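Local coordinates for protein glucokinase (PDB 3VGL) that probably catalyses the ATP-dependent phosphorylation of D-glucose to D-glucose 6-phosphate, as a zinc-containing glucokinase of the ROK family, at residues A[85-88]-A[89-93]; A[152-155]-A[156-159]; A[184-187]-A[188-192]; A[260-263]-A[264-267]; A[268-271]-A[272-276]. All blocks are in the same frame, centred on the assembly; numbering follows the deposited sequence.

Contact 1: residues A[85-88]-A[89-93]; sequences HEPL and KDKVE
The N-terminal turn of helix 88-96 is entered through Pro87, its N-cap residue, on which Lys91 folds back from one turn along. Proline suits this place: its ring limits the backbone and it needs no amide bond of its own, while its carbonyl O takes the first helical bond, from Lys91 N to Pro87 O at 3.1 Å. The next, Val92 N to Leu88 O at 3.0 Å, continues the alpha-helical pattern. Lys91 starts with CG beside its backbone N (chi1 -76°), which leads the chain back past the Pro87 carbonyl; Lys91 CG lies 3.6 Å from Pro87 O. After two extended torsions a bend at the last one (chi4 66°) brings Lys91 NZ to 3.5 Å from Pro87 CG. On the way Lys91 crosses Glu86 at about a right angle, with Lys91 CD 3.6 Å from Glu86 OE1. Lys91 NZ and Glu86 OE1 stay 4.6 Å apart, too far for a salt bridge, though the opposite charges probably still attract. Leu88 and Val92 suit the buried side: Leu88 CD1 comes to 4.3 Å from Val92 CG2, and both residues pack on Ile44 of helix 37-52. His85 and Glu86, both facing Val75, form a G1 beta bulge; with the inverse gamma turn centred on Pro87, it leads the chain into a helix with proline at the N-cap.

Contact 2: residues A[152-155]-A[156-159]; sequences AAEF and GHIR. With ZN (zinc ion), chain B; BGC (beta-D-glucopyranose), chain D.
Glu154 and His157 meet beside the glucose, at its O2 and O3 hydroxyls, the carboxylate oxygen Glu154 OE1 lying in the plane of the imidazole at its edge, 3.4 Å from His157 CD2. Both groups converge on the sugar hydroxyl O2: it donates to Glu154 OE1 at 2.7 Å and accepts from His157 NE2 at 2.9 Å. Glu154 OE2 takes the hydrogen of glucose O3, again at 2.7 Å, so the acid grips two neighbouring hydroxyls with one oxygen each. Its chain reaches them through a bend at chi2 (-61°). A carboxylate, with two acceptor oxygens, suits a place where two neighbouring hydroxyls donate. Histidine suits the other position because it has two ring nitrogens: His157 ND1 binds the zinc ion at 2.1 Å, leaving NE2 to donate to the sugar. Cys167, Cys169 and Cys174 complete the metal site, which probably holds the ring in place for glucose. These residues form the Glu-Phe-Gly-His version of the ExGH motif of ROK sugar kinases. Its backbone winds through 3-10-like i to i+3 bonds, His157 N to Glu154 O and Ile158 N to Phe155 O, both at 3.2 Å with the donor well above the carbonyl plane. A water bridges Glu154 OE1 and Gly156 N. Phe155 packs among Leu134, Ile126 and Ile128, while Ile158 CD1 lies obliquely to its ring, 4.1 Å from Phe155 CB.

Contact 3: residues A[184-187]-A[188-192]; sequences LVRY and AKQRA
Tyr187 O is held twice by Arg191, through the backbone N at 3.1 Å and the guanidinium NH1 at 2.9 Å, the two donors arriving from opposite faces of the carbonyl plane. The arginine chain runs extended to NE and then twists at chi4 (70°), bringing NH1 back to the carbonyl of the preceding turn. Its NE forms a salt bridge with Asp231, so one long, branched side chain serves both its own helix and helix 227-251. Leu184 and Val185 of helix 181-194 line the pocket of the nucleotide analogue. One turn on from Val185, Lys189 lies alongside it, Val185 CG1 against Lys189 CE at 3.7 Å, the aliphatic lysine chain suiting a partly exposed flank. Arg186 bends at chi3 (88°) and packs against Gln190 without a hydrogen bond, Arg186 NH2 3.7 Å from Gln190 NE2, the two planes nearly perpendicular. Gln190 OE1 sits in plane at the edge of the Tyr187 ring, 4.0 Å from Tyr187 CD1, and accepts a weak bond from Arg191 NH1. The tyrosine hydroxyl bonds to Tyr178 O.

Contact 4: residues A[260-263]-A[264-267]; sequences GGVS and DEGE. With ANP (phosphoaminophosphonic acid-adenylate ester), chain E.
Glu265 leaves the backbone over Val262 O, with Glu265 CB 3.4 Å from that oxygen, and turns toward the adenine of the bound nucleotide analogue. Glu265 CG stays against the same carbonyl while coming within 3.6 Å of ANP N6. The bend at chi2 (-64°) then swings the carboxylate round, so that CD nears the amino group and Glu265 OE2 accepts from ANP N6 in a short, nearly straight bond of 2.7 Å (165°). Glu265 OE1 forms a salt bridge with Arg223, which probably steadies the acid. A glutamate fits here because its carboxylate offers an acceptor to the amino group. The turn that presents it is 3-10: Asp264 N bonds to Gly261 O, Glu265 N to Val262 O and Gly266 N to Ser263 O. Val262 adds a van der Waals contact with the adenine, Val262 CG2 lying 3.6 Å from ANP N1. Gly261, without a beta carbon, lets the alpha-phosphate close in, and Gly261 N donates to ANP O2A at 2.9 Å. Ser263 OG folds back to Gly260 O at 2.7 Å, in the carbonyl plane, binding the turn to its start. Residues 260-266 link strand 255-259 to helix 267-280, with Gly266 as its N-cap and Glu267 its first residue.

Contact 5: residues A[268-271]-A[272-276]; sequences LVLD and PIRKS
Leu268 O meets Pro272 CD at 3.3 Å instead of an amide hydrogen, because proline has none to give; the helix kinks here. Leu268 itself turns to helix 215-223. At Val269 the regular pattern resumes, Val269 O accepting from Ile273 N at 3.2 Å, and the two branched side chains lie alongside each other, Val269 CG2 to Ile273 CD1 at 3.8 Å, packed against helix 227-251. This is helix 267-280, the crossover of a beta-alpha-beta unit between strands 255-259 and 291-294. Leu270 packs on the latter strand through Val292 and Ala294, and Leu270 O takes Arg274 N at 2.8 Å. Arg274, bent at chi3 (-61°), folds its guanidinium back so that Leu270 O lies over one face, offset toward the rim, and NH2 forms a salt bridge with Glu267. Asp271 crosses Lys275, whose extended chain (chi2 170°) carries Lys275 NZ to Asp271 OD2 at 3.0 Å. This salt bridge uses the syn lone pair and spans one turn; Asp271 and Lys275 suit the outward side of the helix, where their charges can pair.

In the fold
Contacts 2, 3 and 4 gather round glucose and the ATP analogue. Contact 2 holds glucose and, through His157, the zinc site; contact 4 holds the adenine and alpha-phosphate of the nucleotide analogue, with the centres of the two contacts about 20 Å apart. Contact 3 reaches the nucleotide from helix 181-194 through Leu184 and Val185, its nearest atoms about 4 Å from contact 4. Contact 5 follows directly on contact 4, their centres about 11 Å apart, and the two touch where Val262 O packs on Val269 CG1 at 3.6 Å. Contact 1 stands apart, its centre about 38 Å from that of contact 5, on the opposite side of the chain's centre.

Contact 1: residues A[85-88]-A[89-93]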
loop_
_atom_site.group_PDB
_atom_site.type_symbol
_atom_site.label_atom_id
_atom_site.label_comp_id
_atom_site.label_asym_id
_atom_site.label_seq_id
_atom_site.Cartn_x
_atom_site.Cartn_y
_atom_site.Cartn_z
ATOM N N HIS A 85 -17.697 21.202 16.443
ATOM C CA HIS A 85 -18.864 21.296 17.337
ATOM C C HIS A 85 -19.619 22.611 17.086
ATOM O O HIS A 85 -19.959 23.364 18.021
ATOM C CB HIS A 85 -18.449 21.135 18.820
ATOM C CG HIS A 85 -18.082 19.734 19.214
ATOM N ND1 HIS A 85 -17.882 19.370 20.525
ATOM C CD2 HIS A 85 -17.879 18.608 18.483
ATOM C CE1 HIS A 85 -17.561 18.091 20.591
ATOM N NE2 HIS A 85 -17.559 17.602 19.365
ATOM N N GLU A 86 -19.902 22.867 15.811
ATOM C CA GLU A 86 -20.560 24.097 15.379
ATOM C C GLU A 86 -22.102 24.014 15.473
ATOM O O GLU A 86 -22.729 23.245 14.740
ATOM C CB GLU A 86 -20.123 24.435 13.941
ATOM C CG GLU A 86 -20.846 25.631 13.283
ATOM C CD GLU A 86 -20.333 26.989 13.771
ATOM O OE1 GLU A 86 -20.824 28.028 13.282
ATOM O OE2 GLU A 86 -19.429 27.006 14.636
ATOM N N PRO A 87 -22.725 24.825 16.362
ATOM C CA PRO A 87 -24.183 24.825 16.503
ATOM C C PRO A 87 -24.873 25.592 15.370
ATOM O O PRO A 87 -25.449 26.678 15.553
ATOM C CB PRO A 87 -24.399 25.496 17.868
ATOM C CG PRO A 87 -23.269 26.419 18.004
ATOM C CD PRO A 87 -22.085 25.766 17.304
ATOM N N LEU A 88 -24.850 24.986 14.197
ATOM C CA LEU A 88 -25.311 25.646 13.003
ATOM C C LEU A 88 -26.812 25.921 13.016
ATOM O O LEU A 88 -27.244 26.999 12.620
ATOM C CB LEU A 88 -24.900 24.804 11.787
ATOM C CG LEU A 88 -24.840 25.534 10.453
ATOM C CD1 LEU A 88 -23.876 26.732 10.463
ATOM C CD2 LEU A 88 -24.406 24.540 9.395
ATOM N N LYS A 89 -27.600 24.944 13.467
ATOM C CA LYS A 89 -29.049 25.123 13.569
ATOM C C LYS A 89 -29.391 26.364 14.392
ATOM O O LYS A 89 -30.152 27.219 13.946
ATOM C CB LYS A 89 -29.708 23.899 14.199
ATOM C CG LYS A 89 -31.190 24.111 14.563
ATOM C CD LYS A 89 -31.801 22.831 15.080
ATOM C CE LYS A 89 -33.219 23.068 15.574
ATOM N NZ LYS A 89 -33.949 21.782 15.659
ATOM N N ASP A 90 -28.800 26.453 15.579
ATOM C CA ASP A 90 -29.112 27.552 16.498
ATOM C C ASP A 90 -28.728 28.902 15.914
ATOM O O ASP A 90 -29.504 29.854 15.983
ATOM C CB ASP A 90 -28.417 27.347 17.842
ATOM C CG ASP A 90 -28.996 26.187 18.634
ATOM O OD1 ASP A 90 -30.086 25.684 18.277
ATOM O OD2 ASP A 90 -28.359 25.778 19.627
ATOM N N LYS A 91 -27.529 28.977 15.335
ATOM C CA LYS A 91 -27.025 30.228 14.771
ATOM C C LYS A 91 -27.854 30.729 13.588
ATOM O O LYS A 91 -28.141 31.919 13.477
ATOM C CB LYS A 91 -25.551 30.085 14.379
ATOM C CG LYS A 91 -24.594 30.127 15.551
ATOM C CD LYS A 91 -23.153 30.072 15.067
ATOM C CE LYS A 91 -22.189 30.575 16.139
ATOM N NZ LYS A 91 -22.178 29.681 17.320
ATOM N N VAL A 92 -28.250 29.817 12.707
ATOM C CA VAL A 92 -29.040 30.200 11.546
ATOM C C VAL A 92 -30.493 30.509 11.940
ATOM O O VAL A 92 -31.107 31.422 11.379
ATOM C CB VAL A 92 -28.946 29.133 10.428
ATOM C CG1 VAL A 92 -29.845 29.504 9.243
ATOM C CG2 VAL A 92 -27.486 28.994 9.982
ATOM N N GLU A 93 -31.039 29.758 12.899
ATOM C CA GLU A 93 -32.429 29.986 13.338
ATOM C C GLU A 93 -32.584 31.369 13.923
ATOM O O GLU A 93 -33.542 32.080 13.617
ATOM C CB GLU A 93 -32.895 28.935 14.348
ATOM C CG GLU A 93 -33.447 27.708 13.673
ATOM C CD GLU A 93 -34.076 26.702 14.613
ATOM O OE1 GLU A 93 -33.929 26.820 15.853
ATOM O OE2 GLU A 93 -34.716 25.770 14.092
#

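Contact 2: residues A[152-155]-A[156-159]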
loop_
_atom_site.group_PDB
_atom_site.type_symbol
_atom_site.label_atom_id
_atom_site.label_comp_id
_atom_site.label_asym_id
_atom_site.label_seq_id
_atom_site.Cartn_x
_atom_site.Cartn_y
_atom_site.Cartn_z
ATOM N N ALA A 152 -22.852 8.208 10.437
ATOM C CA ALA A 152 -22.715 7.168 9.410
ATOM C C ALA A 152 -22.427 7.789 8.045
ATOM O O ALA A 152 -22.598 9.012 7.842
ATOM C CB ALA A 152 -23.970 6.281 9.343
ATOM N N ALA A 153 -21.994 6.942 7.119
ATOM C CA ALA A 153 -21.841 7.324 5.710
ATOM C C ALA A 153 -20.741 8.366 5.502
ATOM O O ALA A 153 -20.782 9.159 4.555
ATOM C CB ALA A 153 -23.176 7.796 5.112
ATOM N N GLU A 154 -19.724 8.317 6.347
ATOM C CA GLU A 154 -18.525 9.121 6.128
ATOM C C GLU A 154 -17.526 8.328 5.281
ATOM O O GLU A 154 -16.383 8.054 5.691
ATOM C CB GLU A 154 -17.956 9.575 7.468
ATOM C CG GLU A 154 -18.727 10.801 8.006
ATOM C CD GLU A 154 -18.616 11.969 7.052
ATOM O OE1 GLU A 154 -17.486 12.173 6.533
ATOM O OE2 GLU A 154 -19.654 12.651 6.843
ATOM N N PHE A 155 -17.981 7.971 4.079
ATOM C CA PHE A 155 -17.208 7.077 3.220
ATOM C C PHE A 155 -15.864 7.685 2.794
ATOM O O PHE A 155 -14.898 6.961 2.477
ATOM C CB PHE A 155 -17.963 6.798 1.912
ATOM C CG PHE A 155 -19.327 6.171 2.079
ATOM C CD1 PHE A 155 -19.683 5.450 3.222
ATOM C CD2 PHE A 155 -20.227 6.250 1.022
ATOM C CE1 PHE A 155 -20.965 4.853 3.319
ATOM C CE2 PHE A 155 -21.487 5.676 1.104
ATOM C CZ PHE A 155 -21.867 4.982 2.249
ATOM N N GLY A 156 -15.799 9.016 2.794
ATOM C CA GLY A 156 -14.582 9.708 2.356
ATOM C C GLY A 156 -13.373 9.412 3.204
ATOM O O GLY A 156 -12.251 9.613 2.773
ATOM N N HIS A 157 -13.611 8.912 4.429
ATOM C CA HIS A 157 -12.507 8.672 5.361
ATOM C C HIS A 157 -12.276 7.209 5.679
ATOM O O HIS A 157 -11.562 6.865 6.617
ATOM C CB HIS A 157 -12.679 9.561 6.615
ATOM C CG HIS A 157 -12.942 10.971 6.239
ATOM N ND1 HIS A 157 -11.956 11.788 5.721
ATOM C CD2 HIS A 157 -14.114 11.656 6.140
ATOM C CE1 HIS A 157 -12.505 12.942 5.370
ATOM N NE2 HIS A 157 -13.807 12.887 5.609
ATOM N N ILE A 158 -12.824 6.342 4.833
ATOM C CA ILE A 158 -12.419 4.927 4.842
ATOM C C ILE A 158 -10.988 4.880 4.313
ATOM O O ILE A 158 -10.651 5.569 3.353
ATOM C CB ILE A 158 -13.320 4.104 3.878
ATOM C CG1 ILE A 158 -14.753 4.061 4.434
ATOM C CG2 ILE A 158 -12.763 2.681 3.661
ATOM C CD1 ILE A 158 -15.747 3.695 3.314
ATOM N N ARG A 159 -10.133 4.087 4.931
ATOM C CA ARG A 159 -8.712 4.058 4.541
ATOM C C ARG A 159 -8.537 3.103 3.379
ATOM O O ARG A 159 -8.760 1.881 3.513
ATOM C CB ARG A 159 -7.862 3.585 5.712
ATOM C CG ARG A 159 -6.388 3.610 5.373
ATOM C CD ARG A 159 -5.518 3.070 6.495
ATOM N NE ARG A 159 -5.663 1.622 6.657
ATOM C CZ ARG A 159 -4.914 0.895 7.475
ATOM N NH1 ARG A 159 -5.134 -0.414 7.597
ATOM N NH2 ARG A 159 -3.922 1.476 8.148
HETATM ZN ZN ZN B . -9.862 11.626 5.893
HETATM C C2 BGC D . -16.808 15.270 4.791
HETATM C C3 BGC D . -18.243 14.782 4.607
HETATM C C4 BGC D . -18.906 15.433 3.392
HETATM C C5 BGC D . -17.985 15.242 2.199
HETATM C C6 BGC D . -18.544 15.892 0.929
HETATM C C1 BGC D . -16.049 15.044 3.488
HETATM O O1 BGC D . -14.751 15.565 3.566
HETATM O O2 BGC D . -16.202 14.451 5.810
HETATM O O3 BGC D . -19.001 15.047 5.746
HETATM O O4 BGC D . -20.137 14.786 3.129
HETATM O O5 BGC D . -16.695 15.778 2.449
HETATM O O6 BGC D . -18.727 17.286 1.112
HETATM O O HOH W 1 -17.312 11.239 3.844
#

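Contact 3: residues A[184-187]-A[188-192]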
loop_
_atom_site.group_PDB
_atom_site.type_symbol
_atom_site.label_atom_id
_atom_site.label_comp_id
_atom_site.label_asym_id
_atom_site.label_seq_id
_atom_site.Cartn_x
_atom_site.Cartn_y
_atom_site.Cartn_z
ATOM N N LEU A 184 -9.284 14.613 -8.859
ATOM C CA LEU A 184 -9.289 14.792 -10.319
ATOM C C LEU A 184 -8.351 15.922 -10.769
ATOM O O LEU A 184 -7.549 15.736 -11.697
ATOM C CB LEU A 184 -10.716 15.046 -10.817
ATOM C CG LEU A 184 -10.847 15.239 -12.344
ATOM C CD1 LEU A 184 -10.585 13.908 -13.072
ATOM C CD2 LEU A 184 -12.243 15.748 -12.598
ATOM N N VAL A 185 -8.476 17.087 -10.125
ATOM C CA VAL A 185 -7.623 18.227 -10.441
ATOM C C VAL A 185 -6.161 17.877 -10.209
ATOM O O VAL A 185 -5.297 18.202 -11.033
ATOM C CB VAL A 185 -8.057 19.464 -9.649
ATOM C CG1 VAL A 185 -7.048 20.601 -9.810
ATOM C CG2 VAL A 185 -9.438 19.885 -10.111
ATOM N N ARG A 186 -5.877 17.193 -9.104
ATOM C CA ARG A 186 -4.527 16.749 -8.827
ATOM C C ARG A 186 -3.966 15.853 -9.922
ATOM O O ARG A 186 -2.817 16.039 -10.362
ATOM C CB ARG A 186 -4.400 16.104 -7.449
ATOM C CG ARG A 186 -3.014 16.346 -6.880
ATOM C CD ARG A 186 -2.819 15.665 -5.560
ATOM N NE ARG A 186 -2.351 14.332 -5.851
ATOM C CZ ARG A 186 -3.070 13.246 -5.712
ATOM N NH1 ARG A 186 -4.309 13.318 -5.211
ATOM N NH2 ARG A 186 -2.525 12.082 -6.032
ATOM N N TYR A 187 -4.783 14.909 -10.397
ATOM C CA TYR A 187 -4.356 13.965 -11.419
ATOM C C TYR A 187 -4.036 14.692 -12.702
ATOM O O TYR A 187 -3.048 14.381 -13.370
ATOM C CB TYR A 187 -5.428 12.909 -11.695
ATOM C CG TYR A 187 -5.695 12.022 -10.488
ATOM C CD1 TYR A 187 -4.658 11.660 -9.615
ATOM C CD2 TYR A 187 -6.977 11.553 -10.232
ATOM C CE1 TYR A 187 -4.902 10.842 -8.519
ATOM C CE2 TYR A 187 -7.234 10.739 -9.127
ATOM C CZ TYR A 187 -6.194 10.382 -8.286
ATOM O OH TYR A 187 -6.464 9.597 -7.203
ATOM N N ALA A 188 -4.876 15.661 -13.050
ATOM C CA ALA A 188 -4.661 16.408 -14.293
ATOM C C ALA A 188 -3.445 17.304 -14.224
ATOM O O ALA A 188 -2.721 17.432 -15.215
ATOM C CB ALA A 188 -5.880 17.195 -14.644
ATOM N N LYS A 189 -3.219 17.935 -13.074
ATOM C CA LYS A 189 -2.034 18.779 -12.924
ATOM C C LYS A 189 -0.744 17.964 -12.959
ATOM O O LYS A 189 0.239 18.405 -13.557
ATOM C CB LYS A 189 -2.107 19.650 -11.668
ATOM C CG LYS A 189 -3.154 20.759 -11.767
ATOM C CD LYS A 189 -3.199 21.633 -10.520
ATOM C CE LYS A 189 -4.174 22.792 -10.730
ATOM N NZ LYS A 189 -4.230 23.733 -9.576
ATOM N N GLN A 190 -0.749 16.791 -12.319
ATOM C CA GLN A 190 0.373 15.843 -12.406
ATOM C C GLN A 190 0.681 15.501 -13.865
ATOM O O GLN A 190 1.842 15.542 -14.290
ATOM C CB GLN A 190 0.072 14.532 -11.658
ATOM C CG GLN A 190 0.164 14.569 -10.127
ATOM C CD GLN A 190 -0.141 13.204 -9.447
ATOM O OE1 GLN A 190 -0.758 12.299 -10.037
ATOM N NE2 GLN A 190 0.273 13.076 -8.187
ATOM N N ARG A 191 -0.360 15.177 -14.627
ATOM C CA ARG A 191 -0.193 14.682 -15.989
ATOM C C ARG A 191 0.143 15.797 -16.962
ATOM O O ARG A 191 0.942 15.598 -17.891
ATOM C CB ARG A 191 -1.421 13.884 -16.435
ATOM C CG ARG A 191 -1.504 12.526 -15.742
ATOM C CD ARG A 191 -2.919 11.979 -15.626
ATOM N NE ARG A 191 -2.941 10.675 -14.931
ATOM C CZ ARG A 191 -2.684 10.518 -13.630
ATOM N NH1 ARG A 191 -2.386 11.559 -12.864
ATOM N NH2 ARG A 191 -2.700 9.303 -13.081
ATOM N N ALA A 192 -0.452 16.969 -16.757
ATOM C CA ALA A 192 -0.145 18.122 -17.616
ATOM C C ALA A 192 1.276 18.630 -17.369
ATOM O O ALA A 192 1.946 19.106 -18.305
ATOM C CB ALA A 192 -1.161 19.239 -17.421
#

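Contact 4: residues A[260-263]-A[264-267]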
loop_
_atom_site.group_PDB
_atom_site.type_symbol
_atom_site.label_atom_id
_atom_site.label_comp_id
_atom_site.label_asym_id
_atom_site.label_seq_id
_atom_site.Cartn_x
_atom_site.Cartn_y
_atom_site.Cartn_z
ATOM N N GLY A 260 -22.335 15.032 -6.519
ATOM C CA GLY A 260 -21.260 16.020 -6.462
ATOM C C GLY A 260 -21.229 16.847 -7.726
ATOM O O GLY A 260 -21.867 16.495 -8.714
ATOM N N GLY A 261 -20.497 17.961 -7.704
ATOM C CA GLY A 261 -20.363 18.786 -8.901
ATOM C C GLY A 261 -19.960 18.051 -10.157
ATOM O O GLY A 261 -20.512 18.317 -11.214
ATOM N N VAL A 262 -19.015 17.119 -10.066
ATOM C CA VAL A 262 -18.595 16.494 -11.336
ATOM C C VAL A 262 -19.660 15.570 -11.928
ATOM O O VAL A 262 -19.634 15.300 -13.128
ATOM C CB VAL A 262 -17.241 15.808 -11.240
ATOM C CG1 VAL A 262 -17.319 14.650 -10.286
ATOM C CG2 VAL A 262 -16.723 15.390 -12.633
ATOM N N SER A 263 -20.631 15.148 -11.118
ATOM C CA SER A 263 -21.726 14.311 -11.651
ATOM C C SER A 263 -22.557 15.077 -12.674
ATOM O O SER A 263 -23.289 14.475 -13.444
ATOM C CB SER A 263 -22.639 13.745 -10.553
ATOM O OG SER A 263 -23.497 14.729 -9.994
ATOM N N ASP A 264 -22.435 16.410 -12.688
ATOM C CA ASP A 264 -23.065 17.220 -13.727
ATOM C C ASP A 264 -22.637 16.795 -15.124
ATOM O O ASP A 264 -23.334 17.089 -16.124
ATOM C CB ASP A 264 -22.717 18.695 -13.524
ATOM C CG ASP A 264 -23.429 19.308 -12.335
ATOM O OD1 ASP A 264 -24.517 18.826 -11.958
ATOM O OD2 ASP A 264 -22.911 20.304 -11.795
ATOM N N GLU A 265 -21.497 16.106 -15.200
ATOM C CA GLU A 265 -20.962 15.690 -16.498
ATOM C C GLU A 265 -21.562 14.395 -17.040
ATOM O O GLU A 265 -21.276 14.028 -18.181
ATOM C CB GLU A 265 -19.433 15.605 -16.476
ATOM C CG GLU A 265 -18.746 16.886 -16.007
ATOM C CD GLU A 265 -18.961 18.099 -16.905
ATOM O OE1 GLU A 265 -19.352 17.946 -18.091
ATOM O OE2 GLU A 265 -18.727 19.227 -16.426
ATOM N N GLY A 266 -22.360 13.698 -16.224
ATOM C CA GLY A 266 -23.073 12.500 -16.688
ATOM C C GLY A 266 -22.130 11.387 -17.111
ATOM O O GLY A 266 -21.164 11.085 -16.401
ATOM N N GLU A 267 -22.398 10.781 -18.270
ATOM C CA GLU A 267 -21.646 9.600 -18.717
ATOM C C GLU A 267 -20.156 9.839 -18.928
ATOM O O GLU A 267 -19.369 8.897 -18.841
ATOM C CB GLU A 267 -22.288 8.990 -19.972
ATOM C CG GLU A 267 -23.581 8.263 -19.642
ATOM C CD GLU A 267 -23.379 7.053 -18.736
ATOM O OE1 GLU A 267 -22.594 6.147 -19.097
ATOM O OE2 GLU A 267 -24.029 7.004 -17.675
HETATM P PB ANP E . -18.499 21.529 -3.077
HETATM O O1B ANP E . -17.559 20.400 -2.641
HETATM O O2B ANP E . -18.177 22.891 -2.536
HETATM N N3B ANP E . -20.102 21.141 -2.611
HETATM P PA ANP E . -18.387 20.636 -5.857
HETATM O O1A ANP E . -18.638 21.412 -7.153
HETATM O O2A ANP E . -19.249 19.463 -5.506
HETATM O O3A ANP E . -18.373 21.723 -4.664
HETATM O "O5'" ANP E . -16.862 20.122 -5.824
HETATM C "C5'" ANP E . -15.763 20.999 -6.091
HETATM C "C4'" ANP E . -14.602 20.193 -6.633
HETATM O "O4'" ANP E . -15.031 19.398 -7.747
HETATM C "C3'" ANP E . -13.523 21.114 -7.148
HETATM O "O3'" ANP E . -12.286 20.402 -7.062
HETATM C "C2'" ANP E . -13.927 21.272 -8.591
HETATM O "O2'" ANP E . -12.830 21.623 -9.417
HETATM C "C1'" ANP E . -14.491 19.908 -8.964
HETATM N N9 ANP E . -15.632 20.032 -9.889
HETATM C C8 ANP E . -16.835 20.586 -9.649
HETATM N N7 ANP E . -17.635 20.500 -10.760
HETATM C C5 ANP E . -16.914 19.854 -11.692
HETATM C C6 ANP E . -17.106 19.426 -13.108
HETATM N N6 ANP E . -18.278 19.657 -13.754
HETATM N N1 ANP E . -16.086 18.770 -13.701
HETATM C C2 ANP E . -14.897 18.515 -13.103
HETATM N N3 ANP E . -14.654 18.889 -11.825
HETATM C C4 ANP E . -15.601 19.542 -11.121
#

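Contact 5: residues A[268-271]-A[272-276]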
loop_
_atom_site.group_PDB
_atom_site.type_symbol
_atom_site.label_atom_id
_atom_site.label_comp_id
_atom_site.label_asym_id
_atom_site.label_seq_id
_atom_site.Cartn_x
_atom_site.Cartn_y
_atom_site.Cartn_z
ATOM N N LEU A 268 -19.755 11.092 -19.143
ATOM C CA LEU A 268 -18.322 11.405 -19.276
ATOM C C LEU A 268 -17.529 10.820 -18.103
ATOM O O LEU A 268 -16.476 10.205 -18.301
ATOM C CB LEU A 268 -18.070 12.909 -19.394
ATOM C CG LEU A 268 -16.597 13.331 -19.546
ATOM C CD1 LEU A 268 -16.029 13.029 -20.941
ATOM C CD2 LEU A 268 -16.430 14.808 -19.194
ATOM N N VAL A 269 -18.071 11.000 -16.908
ATOM C CA VAL A 269 -17.471 10.454 -15.678
ATOM C C VAL A 269 -18.116 9.132 -15.240
ATOM O O VAL A 269 -17.420 8.255 -14.732
ATOM C CB VAL A 269 -17.444 11.525 -14.549
ATOM C CG1 VAL A 269 -18.849 11.955 -14.134
ATOM C CG2 VAL A 269 -16.642 11.044 -13.345
ATOM N N LEU A 270 -19.424 8.964 -15.466
ATOM C CA LEU A 270 -20.089 7.746 -15.000
ATOM C C LEU A 270 -19.655 6.480 -15.747
ATOM O O LEU A 270 -19.562 5.397 -15.141
ATOM C CB LEU A 270 -21.620 7.869 -15.017
ATOM C CG LEU A 270 -22.330 8.218 -13.713
ATOM C CD1 LEU A 270 -22.215 7.065 -12.701
ATOM C CD2 LEU A 270 -21.788 9.531 -13.112
ATOM N N ASP A 271 -19.392 6.594 -17.051
ATOM C CA ASP A 271 -19.010 5.416 -17.827
ATOM C C ASP A 271 -17.681 4.804 -17.347
ATOM O O ASP A 271 -17.650 3.609 -17.056
ATOM C CB ASP A 271 -19.026 5.719 -19.334
ATOM C CG ASP A 271 -18.589 4.523 -20.182
ATOM O OD1 ASP A 271 -19.343 3.528 -20.281
ATOM O OD2 ASP A 271 -17.482 4.584 -20.757
ATOM N N PRO A 272 -16.606 5.627 -17.185
ATOM C CA PRO A 272 -15.401 5.010 -16.624
ATOM C C PRO A 272 -15.592 4.507 -15.198
ATOM O O PRO A 272 -15.006 3.481 -14.845
ATOM C CB PRO A 272 -14.350 6.132 -16.670
ATOM C CG PRO A 272 -15.100 7.399 -17.022
ATOM C CD PRO A 272 -16.334 6.961 -17.742
ATOM N N ILE A 273 -16.401 5.201 -14.391
ATOM C CA ILE A 273 -16.619 4.727 -13.001
ATOM C C ILE A 273 -17.342 3.372 -12.999
ATOM O O ILE A 273 -16.954 2.437 -12.287
ATOM C CB ILE A 273 -17.377 5.757 -12.166
ATOM C CG1 ILE A 273 -16.449 6.947 -11.911
ATOM C CG2 ILE A 273 -17.822 5.142 -10.850
ATOM C CD1 ILE A 273 -17.084 8.106 -11.055
ATOM N N ARG A 274 -18.380 3.270 -13.829
ATOM C CA ARG A 274 -19.145 2.021 -13.946
ATOM C C ARG A 274 -18.282 0.851 -14.411
ATOM O O ARG A 274 -18.363 -0.259 -13.861
ATOM C CB ARG A 274 -20.333 2.225 -14.905
ATOM C CG ARG A 274 -21.342 1.084 -14.883
ATOM C CD ARG A 274 -22.499 1.382 -15.879
ATOM N NE ARG A 274 -23.229 2.608 -15.547
ATOM C CZ ARG A 274 -23.175 3.742 -16.252
ATOM N NH1 ARG A 274 -22.438 3.808 -17.365
ATOM N NH2 ARG A 274 -23.875 4.805 -15.873
ATOM N N LYS A 275 -17.471 1.097 -15.438
ATOM C CA LYS A 275 -16.582 0.058 -15.974
ATOM C C LYS A 275 -15.580 -0.383 -14.898
ATOM O O LYS A 275 -15.324 -1.570 -14.705
ATOM C CB LYS A 275 -15.879 0.558 -17.234
ATOM C CG LYS A 275 -16.773 0.565 -18.485
ATOM C CD LYS A 275 -16.108 1.300 -19.626
ATOM C CE LYS A 275 -16.875 1.073 -20.911
ATOM N NZ LYS A 275 -16.408 2.024 -21.956
ATOM N N SER A 276 -15.041 0.587 -14.170
ATOM C CA SER A 276 -14.133 0.265 -13.073
ATOM C C SER A 276 -14.804 -0.564 -11.962
ATOM O O SER A 276 -14.245 -1.551 -11.484
ATOM C CB SER A 276 -13.589 1.556 -12.484
ATOM O OG SER A 276 -12.751 1.236 -11.380
HETATM O O HOH W 2 -20.438 2.019 -18.695
#